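Local coordinates for DegV family protein (Streptococcus agalactiae, PDB 3LUP) that probably binds long-chain fatty acids and may take part in lipid transport or fatty acid metabolism, at residues 202-207 and 222-227. Numbering follows the deposited sequence.
Sequences VVYEKV and KEMTAD
Y204, near the end of strand 201-205, and M224, in the C-terminal part of helix 210-224, keep their backbones well apart, with CA atoms 13.2 Å from each other, so side chains alone span the gap. The tyrosine makes the longer reach of the two. Its CG is anti to the backbone N (chi1 -177°), which sends the ring out from the strand with the hydroxyl leading. M224, modelled as selenomethionine, reaches back with a bent chain, folded over by the turn at chi2 (-70°). Its terminal methyl CE lies 4.2 Å from Y204 OH. Y204, E223 and M224 all start out from their backbones toward the other segment. The carboxylate of E223 also comes near the hydroxyl, but E223 OE1 stays 4.4 Å from Y204 OH, too far for a hydrogen bond. What remains is a light van der Waals touch around one phenol oxygen, burying just 54 Å² at the protein surface. Behind the hydroxyl the ring meets H194 and F161 edge-to-face and touches I220 of helix 210-224. A classic beta bulge sets Y204 and E205 together opposite V192 of strand 192-195. A salt bridge from E205 to R216 adds a second tie between strand and helix. The contact thus joins the outermost strand of the mixed six-stranded sheet to the C-terminal part of helix 210-224, which is the next element in the chain and leads on to strand 230-236 of the same sheet.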
ATOM      1  N   VAL A 202       1.248  -5.180  12.813  1.00 29.89           N
ATOM      2  CA  VAL A 202       1.559  -5.598  14.182  1.00 29.74           C
ATOM      3  C   VAL A 202       2.785  -4.812  14.640  1.00 30.27           C
ATOM      4  O   VAL A 202       3.461  -4.171  13.820  1.00 30.25           O
ATOM      5  CB  VAL A 202       1.801  -7.159  14.334  1.00 29.32           C
ATOM      6  CG1 VAL A 202       0.668  -7.946  13.740  1.00 29.09           C
ATOM      7  CG2 VAL A 202       3.114  -7.599  13.721  1.00 27.82           C
ATOM      8  N   VAL A 203       3.064  -4.844  15.943  1.00 30.46           N
ATOM      9  CA  VAL A 203       4.249  -4.185  16.461  1.00 30.84           C
ATOM     10  C   VAL A 203       5.449  -5.078  16.208  1.00 31.53           C
ATOM     11  O   VAL A 203       5.505  -6.220  16.656  1.00 31.47           O
ATOM     12  CB  VAL A 203       4.135  -3.846  17.968  1.00 30.68           C
ATOM     13  CG1 VAL A 203       5.344  -3.041  18.432  1.00 29.61           C
ATOM     14  CG2 VAL A 203       2.841  -3.084  18.249  1.00 30.54           C
ATOM     15  N   TYR A 204       6.408  -4.554  15.461  1.00 32.71           N
ATOM     16  CA  TYR A 204       7.660  -5.255  15.277  1.00 33.68           C
ATOM     17  C   TYR A 204       8.516  -5.136  16.541  1.00 34.40           C
ATOM     18  O   TYR A 204       8.922  -6.144  17.108  1.00 33.90           O
ATOM     19  CB  TYR A 204       8.393  -4.712  14.050  1.00 33.72           C
ATOM     20  CG  TYR A 204       9.683  -5.426  13.737  1.00 33.88           C
ATOM     21  CD1 TYR A 204       9.680  -6.719  13.205  1.00 33.69           C
ATOM     22  CD2 TYR A 204      10.911  -4.803  13.963  1.00 34.33           C
ATOM     23  CE1 TYR A 204      10.869  -7.378  12.911  1.00 34.72           C
ATOM     24  CE2 TYR A 204      12.105  -5.447  13.670  1.00 36.00           C
ATOM     25  CZ  TYR A 204      12.077  -6.734  13.146  1.00 36.37           C
ATOM     26  OH  TYR A 204      13.264  -7.365  12.868  1.00 38.26           O
ATOM     27  N   GLU A 205       8.752  -3.903  16.997  1.00 35.62           N
ATOM     28  CA  GLU A 205       9.698  -3.654  18.085  1.00 36.85           C
ATOM     29  C   GLU A 205       9.283  -2.436  18.934  1.00 36.91           C
ATOM     30  O   GLU A 205       8.859  -1.414  18.384  1.00 36.89           O
ATOM     31  CB  GLU A 205      11.092  -3.453  17.475  1.00 37.17           C
ATOM     32  CG  GLU A 205      12.271  -3.673  18.406  1.00 40.23           C
ATOM     33  CD  GLU A 205      13.622  -3.641  17.671  1.00 44.42           C
ATOM     34  OE1 GLU A 205      13.738  -4.276  16.589  1.00 44.93           O
ATOM     35  OE2 GLU A 205      14.571  -2.987  18.184  1.00 46.26           O
ATOM     36  N   LYS A 206       9.383  -2.559  20.263  1.00 36.95           N
ATOM     37  CA  LYS A 206       9.259  -1.403  21.158  1.00 37.01           C
ATOM     38  C   LYS A 206      10.568  -0.622  21.091  1.00 37.26           C
ATOM     39  O   LYS A 206      11.624  -1.136  21.461  1.00 37.75           O
ATOM     40  CB  LYS A 206       8.982  -1.828  22.611  1.00 36.99           C
ATOM     41  CG  LYS A 206       7.534  -2.244  22.929  1.00 36.43           C
ATOM     42  CD  LYS A 206       7.342  -2.661  24.397  1.00 36.18           C
ATOM     43  CE  LYS A 206       6.614  -1.597  25.220  1.00 37.21           C
ATOM     44  NZ  LYS A 206       6.821  -1.700  26.704  1.00 36.49           N
ATOM     45  N   VAL A 207      10.512   0.597  20.575  1.00 37.36           N
ATOM     46  CA  VAL A 207      11.679   1.479  20.560  1.00 37.52           C
ATOM     47  C   VAL A 207      11.297   2.710  21.361  1.00 37.76           C
ATOM     48  O   VAL A 207      10.195   3.232  21.218  1.00 37.69           O
ATOM     49  CB  VAL A 207      12.124   1.857  19.120  1.00 37.36           C
ATOM     50  CG1 VAL A 207      13.319   2.793  19.153  1.00 36.97           C
ATOM     51  CG2 VAL A 207      12.486   0.602  18.334  1.00 37.47           C
ATOM     52  N   LYS A 222      18.545  -2.688   6.052  1.00 34.97           N
ATOM     53  CA  LYS A 222      19.800  -3.310   5.694  1.00 35.74           C
ATOM     54  C   LYS A 222      19.693  -4.817   5.854  1.00 36.04           C
ATOM     55  O   LYS A 222      20.271  -5.578   5.053  1.00 35.69           O
ATOM     56  CB  LYS A 222      20.937  -2.754   6.551  1.00 36.27           C
ATOM     57  CG  LYS A 222      22.334  -2.938   5.963  1.00 37.38           C
ATOM     58  CD  LYS A 222      23.390  -2.202   6.801  1.00 40.92           C
ATOM     59  CE  LYS A 222      24.687  -1.937   5.981  1.00 43.14           C
ATOM     60  NZ  LYS A 222      25.789  -1.271   6.773  1.00 43.32           N
ATOM     61  N   GLU A 223      18.950  -5.235   6.886  1.00 36.15           N
ATOM     62  CA  GLU A 223      18.701  -6.651   7.150  1.00 36.57           C
ATOM     63  C   GLU A 223      17.813  -7.241   6.081  1.00 36.12           C
ATOM     64  O   GLU A 223      18.143  -8.265   5.468  1.00 36.04           O
ATOM     65  CB  GLU A 223      18.019  -6.841   8.492  1.00 36.78           C
ATOM     66  CG  GLU A 223      18.920  -6.594   9.679  1.00 40.76           C
ATOM     67  CD  GLU A 223      18.311  -7.114  10.976  1.00 45.58           C
ATOM     68  OE1 GLU A 223      17.176  -7.672  10.925  1.00 46.99           O
ATOM     69  OE2 GLU A 223      18.977  -6.970  12.036  1.00 46.64           O
HETATM   70  N   MSE A 224      16.683  -6.572   5.864  1.00 35.45           N
HETATM   71  CA  MSE A 224      15.658  -7.040   4.952  1.00 34.96           C
HETATM   72  C   MSE A 224      16.135  -7.169   3.501  1.00 34.26           C
HETATM   73  O   MSE A 224      15.682  -8.061   2.780  1.00 34.00           O
HETATM   74  CB  MSE A 224      14.423  -6.132   5.055  1.00 35.12           C
HETATM   75  CG  MSE A 224      13.839  -6.099   6.464  1.00 36.67           C
HETATM   76 SE   MSE A 224      12.979  -7.784   7.036  0.75 41.56          SE
HETATM   77  CE  MSE A 224      13.906  -8.064   8.735  1.00 40.85           C
ATOM     78  N   THR A 225      17.047  -6.289   3.083  1.00 33.43           N
ATOM     79  CA  THR A 225      17.481  -6.229   1.686  1.00 32.52           C
ATOM     80  C   THR A 225      18.733  -7.039   1.413  1.00 31.90           C
ATOM     81  O   THR A 225      19.259  -7.030   0.300  1.00 32.11           O
ATOM     82  CB  THR A 225      17.698  -4.775   1.213  1.00 32.55           C
ATOM     83  OG1 THR A 225      18.726  -4.158   1.999  1.00 33.23           O
ATOM     84  CG2 THR A 225      16.417  -3.983   1.337  1.00 32.17           C
ATOM     85  N   ALA A 226      19.201  -7.756   2.426  1.00 31.59           N
ATOM     86  CA  ALA A 226      20.434  -8.549   2.322  1.00 30.96           C
ATOM     87  C   ALA A 226      20.343  -9.691   1.318  1.00 30.48           C
ATOM     88  O   ALA A 226      21.362 -10.150   0.820  1.00 30.11           O
ATOM     89  CB  ALA A 226      20.818  -9.092   3.681  1.00 30.98           C
ATOM     90  N   ASP A 227      19.126 -10.142   1.027  1.00 30.30           N
ATOM     91  CA  ASP A 227      18.935 -11.340   0.208  1.00 30.45           C
ATOM     92  C   ASP A 227      18.680 -11.114  -1.295  1.00 30.53           C
ATOM     93  O   ASP A 227      18.420 -12.067  -2.025  1.00 30.78           O
ATOM     94  CB  ASP A 227      17.892 -12.290   0.829  1.00 30.21           C
ATOM     95  CG  ASP A 227      16.515 -11.673   0.938  1.00 30.12           C
ATOM     96  OD1 ASP A 227      16.385 -10.447   0.749  1.00 28.72           O
ATOM     97  OD2 ASP A 227      15.559 -12.423   1.222  1.00 29.71           O
TER